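Side-chain contacts in putative ABC transporter (Thermobispora bispora, PDB 4PE6), which probably binds a carbohydrate or related sugar acid as the extracellular solute receptor of an ABC importer, and holds a trihydroxybutanoic acid in this crystal: residues A[89-92]-A[93-96]; A[98-101]-A[102-106]; A[135-138]-A[139-143]. All blocks are in the same frame, centred on the assembly; numbering follows the deposited sequence.

Contact 1. Residues A[89-92]-A[93-96]; sequences PASP and TALQ
The hydroxyl of S91 reaches across to T93 and A94 and gathers their backbone N-H groups onto one oxygen. The straighter bond comes from A94 N, 2.8 Å from S91 OG at an N-H...O angle of 171°; T93 N lies 2.9 Å from the same OG. S91 points its oxygen forward along the chain because OG stands opposite the backbone N (chi1 157°), which brings it to both amides at the start of the turn. T93 OG1 adds only a weak bond to this oxygen. Serine suits the place because its hydroxyl is compact enough to sit between two successive N-H groups.

Q96 folds back from the other end of the type I turn T93 to Q96. The bend of its chain at chi2 (70°) helps carry NE2 to 3.1 Å from P92 O. NE2 comes in the plane of the P92 carbonyl, on a lone pair of its oxygen, though that oxygen is tilted from the Q96 amide plane. Q96 OE1 takes a bond from a water that also donates to S91 O and accepts from L95 N; both ends of the amide are engaged, which holds it against turning over.

On the apolar side, L95 CD2 meets buried P89 CB at 4.1 Å. S91 and A94 touch A67 of helix 67-78, L95 packs on Q70 and I74 of the same helix, and P89 on S114 beyond strand 108-112; the turn thus links strand 84-88 to helix 96-104.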
ATOM      1  N   PRO A  89      10.687  -2.054  -1.465  1.00 15.84           N
ATOM      2  CA  PRO A  89      11.515  -3.215  -1.160  1.00 16.57           C
ATOM      3  C   PRO A  89      10.749  -4.465  -0.823  1.00 17.18           C
ATOM      4  O   PRO A  89       9.764  -4.427  -0.077  1.00 16.97           O
ATOM      5  CB  PRO A  89      12.364  -2.735   0.033  1.00 16.57           C
ATOM      6  CG  PRO A  89      11.540  -1.718   0.682  1.00 16.25           C
ATOM      7  CD  PRO A  89      10.693  -1.064  -0.375  1.00 15.78           C
ATOM      8  N   ALA A  90      11.204  -5.580  -1.380  1.00 18.51           N
ATOM      9  CA  ALA A  90      10.603  -6.880  -1.104  1.00 19.44           C
ATOM     10  C   ALA A  90      10.880  -7.331   0.343  1.00 20.42           C
ATOM     11  O   ALA A  90      10.035  -8.008   0.939  1.00 20.74           O
ATOM     12  CB  ALA A  90      11.131  -7.927  -2.085  1.00 20.20           C
ATOM     13  N   SER A  91      12.025  -6.918   0.890  1.00 21.02           N
ATOM     14  CA  SER A  91      12.524  -7.384   2.209  1.00 22.25           C
ATOM     15  C   SER A  91      12.947  -6.226   3.088  1.00 22.31           C
ATOM     16  O   SER A  91      13.421  -5.214   2.590  1.00 22.06           O
ATOM     17  CB  SER A  91      13.726  -8.330   2.030  1.00 23.21           C
ATOM     18  OG  SER A  91      14.560  -8.403   3.200  1.00 24.37           O
ATOM     19  N   PRO A  92      12.792  -6.367   4.412  1.00 23.19           N
ATOM     20  CA  PRO A  92      13.307  -5.306   5.270  1.00 23.67           C
ATOM     21  C   PRO A  92      14.849  -5.223   5.325  1.00 24.15           C
ATOM     22  O   PRO A  92      15.369  -4.208   5.764  1.00 24.27           O
ATOM     23  CB  PRO A  92      12.760  -5.649   6.671  1.00 24.33           C
ATOM     24  CG  PRO A  92      12.156  -6.994   6.580  1.00 24.56           C
ATOM     25  CD  PRO A  92      12.074  -7.424   5.144  1.00 23.74           C
ATOM     26  N   THR A  93      15.542  -6.288   4.916  1.00 24.79           N
ATOM     27  CA  THR A  93      17.004  -6.412   5.113  1.00 25.37           C
ATOM     28  C   THR A  93      17.814  -6.764   3.852  1.00 25.08           C
ATOM     29  O   THR A  93      18.953  -6.336   3.694  1.00 25.27           O
ATOM     30  CB  THR A  93      17.294  -7.477   6.200  1.00 26.73           C
ATOM     31  OG1 THR A  93      16.677  -8.715   5.838  1.00 26.78           O
ATOM     32  CG2 THR A  93      16.709  -7.057   7.531  1.00 27.10           C
ATOM     33  N   ALA A  94      17.252  -7.544   2.949  1.00 24.83           N
ATOM     34  CA  ALA A  94      18.034  -8.119   1.848  1.00 24.95           C
ATOM     35  C   ALA A  94      18.579  -7.101   0.823  1.00 24.54           C
ATOM     36  O   ALA A  94      19.531  -7.410   0.097  1.00 24.59           O
ATOM     37  CB  ALA A  94      17.216  -9.199   1.137  1.00 25.19           C
ATOM     38  N   LEU A  95      17.995  -5.901   0.757  1.00 23.70           N
ATOM     39  CA  LEU A  95      18.402  -4.896  -0.230  1.00 23.33           C
ATOM     40  C   LEU A  95      19.465  -3.907   0.271  1.00 23.66           C
ATOM     41  O   LEU A  95      19.962  -3.075  -0.497  1.00 22.71           O
ATOM     42  CB  LEU A  95      17.190  -4.098  -0.722  1.00 22.75           C
ATOM     43  CG  LEU A  95      16.388  -4.736  -1.851  1.00 22.98           C
ATOM     44  CD1 LEU A  95      15.582  -5.924  -1.342  1.00 23.55           C
ATOM     45  CD2 LEU A  95      15.469  -3.672  -2.449  1.00 22.65           C
ATOM     46  N   GLN A  96      19.813  -3.994   1.546  1.00 24.34           N
ATOM     47  CA  GLN A  96      20.700  -3.006   2.146  1.00 25.10           C
ATOM     48  C   GLN A  96      22.033  -2.879   1.383  1.00 25.02           C
ATOM     49  O   GLN A  96      22.454  -1.770   1.083  1.00 24.79           O
ATOM     50  CB  GLN A  96      20.932  -3.285   3.638  1.00 26.42           C
ATOM     51  CG  GLN A  96      20.140  -2.410   4.601  1.00 27.02           C
ATOM     52  CD  GLN A  96      18.644  -2.700   4.616  1.00 27.25           C
ATOM     53  OE1 GLN A  96      18.012  -2.804   3.578  1.00 28.02           O
ATOM     54  NE2 GLN A  96      18.072  -2.788   5.793  1.00 27.94           N
TER
HETATM   55  O   HOH W   1      16.186  -4.428   2.547  1.00 26.34           O

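Contact 2. Residues A[98-101]-A[102-106]; sequences VIQQ and ACDAG
A102 opens the second segment by donating its N-H to V98 O, and its CB lies 3.4 Å from I99 O and close to V98 O. A small residue fits here, for A102 is buried, touching L78 of helix 67-78 and V109 of strand 108-112. C103 follows with a bond from its N to I99 O, while its sulfur, SG, lies 3.5 Å from that same oxygen; the sulfur is bonded to C120 SG in a disulfide, which ties the helix to the loop before strand 122-126.

D104 carries the main side-chain contact. Its N bonds to Q100 O. CG beside the backbone N (chi1 -71°) turns the carboxylate back along the helix, and OD1 receives Q100 NE2 at 2.9 Å. The donor stands above the carboxylate plane, 42° out of it, yet OD1 lies nearly in the plane of the Q100 amide; the two flat groups are turned 40° apart. The chain of Q100 bends at chi2 to bring NE2 along the helix toward its partner four residues on. With an alanine here in place of Q100, D104 OD1 would probably lose this donor and its carboxylate be freer to turn.

A105 N still reaches Q101 O at 3.1 Å, but A105 is the first residue to leave helical angles. At the positive phi of G106 a side chain would press on the A105 carbonyl oxygen, which calls for glycine. G106 N bonds to C103 O at 2.9 Å and, with V107 N to A102 O, completes the Schellman motif that ends this helix of a beta-alpha-beta unit.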
ATOM      1  N   VAL A  98      22.821  -3.584  -1.802  1.00 24.30           N
ATOM      2  CA  VAL A  98      22.708  -3.007  -3.134  1.00 23.66           C
ATOM      3  C   VAL A  98      22.268  -1.556  -3.055  1.00 22.87           C
ATOM      4  O   VAL A  98      22.624  -0.762  -3.920  1.00 22.76           O
ATOM      5  CB  VAL A  98      21.816  -3.828  -4.091  1.00 23.62           C
ATOM      6  CG1 VAL A  98      20.339  -3.644  -3.788  1.00 23.11           C
ATOM      7  CG2 VAL A  98      22.118  -3.453  -5.537  1.00 23.62           C
ATOM      8  N   ILE A  99      21.523  -1.206  -2.009  1.00 22.47           N
ATOM      9  CA  ILE A  99      21.148   0.194  -1.792  1.00 22.01           C
ATOM     10  C   ILE A  99      22.416   0.988  -1.541  1.00 22.76           C
ATOM     11  O   ILE A  99      22.610   2.054  -2.117  1.00 22.42           O
ATOM     12  CB  ILE A  99      20.086   0.354  -0.681  1.00 21.50           C
ATOM     13  CG1 ILE A  99      18.718  -0.119  -1.206  1.00 20.92           C
ATOM     14  CG2 ILE A  99      19.998   1.792  -0.200  1.00 21.37           C
ATOM     15  CD1 ILE A  99      17.640  -0.225  -0.137  1.00 20.71           C
ATOM     16  N   GLN A 100      23.305   0.456  -0.710  1.00 23.79           N
ATOM     17  CA  GLN A 100      24.564   1.141  -0.456  1.00 24.68           C
ATOM     18  C   GLN A 100      25.426   1.206  -1.718  1.00 24.69           C
ATOM     19  O   GLN A 100      26.131   2.183  -1.935  1.00 25.11           O
ATOM     20  CB  GLN A 100      25.312   0.481   0.692  1.00 26.18           C
ATOM     21  CG  GLN A 100      26.562   1.240   1.132  1.00 27.38           C
ATOM     22  CD  GLN A 100      26.233   2.589   1.716  1.00 27.58           C
ATOM     23  OE1 GLN A 100      25.531   2.677   2.715  1.00 28.53           O
ATOM     24  NE2 GLN A 100      26.728   3.651   1.094  1.00 28.01           N
ATOM     25  N   GLN A 101      25.354   0.174  -2.562  1.00 24.72           N
ATOM     26  CA  GLN A 101      26.080   0.160  -3.824  1.00 24.85           C
ATOM     27  C   GLN A 101      25.582   1.286  -4.736  1.00 24.36           C
ATOM     28  O   GLN A 101      26.380   1.996  -5.377  1.00 24.55           O
ATOM     29  CB  GLN A 101      25.927  -1.215  -4.510  1.00 25.50           C
ATOM     30  CG  GLN A 101      26.623  -1.333  -5.861  1.00 26.36           C
ATOM     31  CD  GLN A 101      26.326  -2.630  -6.581  1.00 27.03           C
ATOM     32  OE1 GLN A 101      26.068  -3.658  -5.956  1.00 27.94           O
ATOM     33  NE2 GLN A 101      26.369  -2.588  -7.914  1.00 27.21           N
ATOM     34  N   ALA A 102      24.263   1.447  -4.802  1.00 23.41           N
ATOM     35  CA  ALA A 102      23.664   2.527  -5.560  1.00 23.21           C
ATOM     36  C   ALA A 102      24.146   3.891  -5.056  1.00 23.75           C
ATOM     37  O   ALA A 102      24.557   4.726  -5.844  1.00 23.79           O
ATOM     38  CB  ALA A 102      22.143   2.444  -5.511  1.00 22.44           C
ATOM     39  N   CYS A 103      24.122   4.101  -3.742  1.00 24.70           N
ATOM     40  CA  CYS A 103      24.541   5.384  -3.180  1.00 25.83           C
ATOM     41  C   CYS A 103      26.023   5.658  -3.463  1.00 27.07           C
ATOM     42  O   CYS A 103      26.411   6.790  -3.784  1.00 26.88           O
ATOM     43  CB  CYS A 103      24.276   5.422  -1.673  1.00 26.56           C
ATOM     44  SG  CYS A 103      22.502   5.467  -1.257  1.00 27.39           S
ATOM     45  N   ASP A 104      26.846   4.619  -3.338  1.00 28.04           N
ATOM     46  CA  ASP A 104      28.288   4.755  -3.591  1.00 29.38           C
ATOM     47  C   ASP A 104      28.574   5.119  -5.045  1.00 29.63           C
ATOM     48  O   ASP A 104      29.609   5.716  -5.344  1.00 31.10           O
ATOM     49  CB  ASP A 104      29.007   3.454  -3.273  1.00 30.31           C
ATOM     50  CG  ASP A 104      29.062   3.156  -1.795  1.00 30.79           C
ATOM     51  OD1 ASP A 104      28.710   4.024  -0.968  1.00 30.79           O
ATOM     52  OD2 ASP A 104      29.475   2.028  -1.465  1.00 31.81           O
ATOM     53  N   ALA A 105      27.670   4.748  -5.951  1.00 28.64           N
ATOM     54  CA  ALA A 105      27.789   5.132  -7.347  1.00 28.14           C
ATOM     55  C   ALA A 105      27.191   6.518  -7.624  1.00 27.41           C
ATOM     56  O   ALA A 105      27.160   6.947  -8.774  1.00 27.53           O
ATOM     57  CB  ALA A 105      27.147   4.081  -8.233  1.00 28.05           C
ATOM     58  N   GLY A 106      26.766   7.237  -6.582  1.00 26.37           N
ATOM     59  CA  GLY A 106      26.229   8.594  -6.745  1.00 26.23           C
ATOM     60  C   GLY A 106      24.736   8.694  -7.050  1.00 24.96           C
ATOM     61  O   GLY A 106      24.247   9.775  -7.372  1.00 25.55           O
TER

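Contact 3. Residues A[135-138]-A[139-143]; sequences AAKP and VLESI
L140 N and E141 N bond to A136 O and K137 O, each at 2.9 Å and nearly along the C=O axis, and S142 N reaches P138 O at the same length but more bent. These three bonds continue the helix past P138, whose ring nitrogen has no hydrogen to give to the turn before, and the helix kinks there. S142 turns its hydroxyl back on the backbone, OG donating to V139 O at 2.8 Å, a role suited to a small polar residue near a helix end.

On the outer face K137 and E141 lie side by side, pointing the same way. Their salt bridge is long, K137 NZ to E141 OE2 3.9 Å. Both atoms hydrogen-bond to Y175 OH, which bridges the two charges and probably holds them better than their direct approach.

Inward, V139 and L140 turn their side chains to the core. V139 CG1 stands anti to the backbone N (chi1 168°), which puts CG2 against A135 O, a tight 3.0 Å; that buried oxygen has no polar partner in the model. V139 and L140 pack on I211, and L140 also on I171 of helix 159-173. The helix thus lies with its apolar face on strand 209-211, within the alpha/beta fold of periplasmic binding proteins.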
ATOM      1  N   ALA A 135      -8.261  -0.777  10.247  1.00 21.05           N
ATOM      2  CA  ALA A 135      -8.807  -1.992   9.621  1.00 20.96           C
ATOM      3  C   ALA A 135      -9.328  -2.945  10.680  1.00 21.19           C
ATOM      4  O   ALA A 135     -10.283  -3.678  10.430  1.00 22.81           O
ATOM      5  CB  ALA A 135      -7.747  -2.682   8.800  1.00 20.52           C
ATOM      6  N   ALA A 136      -8.706  -2.951  11.859  1.00 20.76           N
ATOM      7  CA  ALA A 136      -9.036  -3.940  12.856  1.00 20.50           C
ATOM      8  C   ALA A 136      -9.998  -3.395  13.906  1.00 21.24           C
ATOM      9  O   ALA A 136     -11.030  -4.008  14.174  1.00 21.25           O
ATOM     10  CB  ALA A 136      -7.779  -4.474  13.513  1.00 20.55           C
ATOM     11  N   LYS A 137      -9.679  -2.245  14.503  1.00 21.75           N
ATOM     12  CA  LYS A 137     -10.449  -1.805  15.663  1.00 22.85           C
ATOM     13  C   LYS A 137     -11.943  -1.550  15.383  1.00 22.47           C
ATOM     14  O   LYS A 137     -12.799  -2.068  16.104  1.00 22.02           O
ATOM     15  CB  LYS A 137      -9.799  -0.597  16.357  1.00 24.06           C
ATOM     16  CG  LYS A 137     -10.432  -0.269  17.700  1.00 26.11           C
ATOM     17  CD  LYS A 137      -9.535   0.641  18.535  1.00 27.92           C
ATOM     18  CE  LYS A 137     -10.172   1.071  19.856  1.00 29.42           C
ATOM     19  NZ  LYS A 137     -10.927  -0.033  20.517  1.00 30.00           N
ATOM     20  N   PRO A 138     -12.266  -0.745  14.357  1.00 22.41           N
ATOM     21  CA  PRO A 138     -13.689  -0.544  14.061  1.00 22.57           C
ATOM     22  C   PRO A 138     -14.417  -1.833  13.671  1.00 22.35           C
ATOM     23  O   PRO A 138     -15.637  -1.965  13.905  1.00 22.52           O
ATOM     24  CB  PRO A 138     -13.686   0.448  12.876  1.00 22.90           C
ATOM     25  CG  PRO A 138     -12.300   0.973  12.761  1.00 22.88           C
ATOM     26  CD  PRO A 138     -11.391  -0.034  13.411  1.00 22.45           C
ATOM     27  N   VAL A 139     -13.680  -2.772  13.086  1.00 21.73           N
ATOM     28  CA  VAL A 139     -14.265  -4.048  12.695  1.00 21.67           C
ATOM     29  C   VAL A 139     -14.636  -4.870  13.929  1.00 21.89           C
ATOM     30  O   VAL A 139     -15.742  -5.417  14.022  1.00 22.01           O
ATOM     31  CB  VAL A 139     -13.325  -4.814  11.739  1.00 21.20           C
ATOM     32  CG1 VAL A 139     -13.764  -6.249  11.559  1.00 20.82           C
ATOM     33  CG2 VAL A 139     -13.271  -4.108  10.387  1.00 21.55           C
ATOM     34  N   LEU A 140     -13.738  -4.912  14.902  1.00 22.39           N
ATOM     35  CA  LEU A 140     -14.022  -5.623  16.134  1.00 22.73           C
ATOM     36  C   LEU A 140     -15.146  -4.944  16.927  1.00 23.41           C
ATOM     37  O   LEU A 140     -15.989  -5.631  17.522  1.00 22.96           O
ATOM     38  CB  LEU A 140     -12.761  -5.749  16.972  1.00 23.22           C
ATOM     39  CG  LEU A 140     -11.700  -6.630  16.285  1.00 23.01           C
ATOM     40  CD1 LEU A 140     -10.345  -6.489  16.941  1.00 23.47           C
ATOM     41  CD2 LEU A 140     -12.127  -8.090  16.260  1.00 23.13           C
ATOM     42  N   GLU A 141     -15.161  -3.611  16.937  1.00 23.88           N
ATOM     43  CA  GLU A 141     -16.265  -2.892  17.562  1.00 24.92           C
ATOM     44  C   GLU A 141     -17.589  -3.243  16.894  1.00 24.18           C
ATOM     45  O   GLU A 141     -18.581  -3.438  17.582  1.00 24.22           O
ATOM     46  CB  GLU A 141     -16.067  -1.373  17.534  1.00 26.22           C
ATOM     47  CG  GLU A 141     -14.990  -0.866  18.472  1.00 27.57           C
ATOM     48  CD  GLU A 141     -15.395  -0.902  19.937  1.00 29.19           C
ATOM     49  OE1 GLU A 141     -16.468  -0.364  20.302  1.00 30.41           O
ATOM     50  OE2 GLU A 141     -14.603  -1.446  20.731  1.00 30.38           O
ATOM     51  N   SER A 142     -17.598  -3.332  15.568  1.00 23.38           N
ATOM     52  CA  SER A 142     -18.837  -3.614  14.823  1.00 23.40           C
ATOM     53  C   SER A 142     -19.427  -4.992  15.117  1.00 23.05           C
ATOM     54  O   SER A 142     -20.604  -5.222  14.850  1.00 23.01           O
ATOM     55  CB  SER A 142     -18.630  -3.455  13.317  1.00 23.05           C
ATOM     56  OG  SER A 142     -18.094  -4.651  12.760  1.00 22.65           O
ATOM     57  N   ILE A 143     -18.638  -5.914  15.670  1.00 22.56           N
ATOM     58  CA  ILE A 143     -19.174  -7.229  16.050  1.00 22.47           C
ATOM     59  C   ILE A 143     -19.320  -7.328  17.577  1.00 22.98           C
ATOM     60  O   ILE A 143     -19.388  -8.419  18.162  1.00 23.03           O
ATOM     61  CB  ILE A 143     -18.340  -8.391  15.442  1.00 21.69           C
ATOM     62  CG1 ILE A 143     -16.904  -8.407  15.977  1.00 21.59           C
ATOM     63  CG2 ILE A 143     -18.309  -8.258  13.926  1.00 21.57           C
ATOM     64  CD1 ILE A 143     -16.102  -9.648  15.638  1.00 21.30           C
TER

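How the contacts relate
The three contacts come in series along the chain, and since each joins consecutive residues, none nests in or crosses another. Contact 1 rounds the loop that takes the chain from strand 84-88 into helix 96-104; contact 2 follows almost at once on that helix and closes its C-terminal end before strand 108-112. Their centres are 14 Å apart, within one beta-alpha-beta unit, and both pack on helix 67-78. After strand 122-126 the chain enters helix 128-142, where contact 3 finishes the helix before strand 147-153 and ties it to strand 209-211 and helix 159-173. Centres of contacts 2 and 3 are 43 Å apart, on opposite sides of the chain's centre.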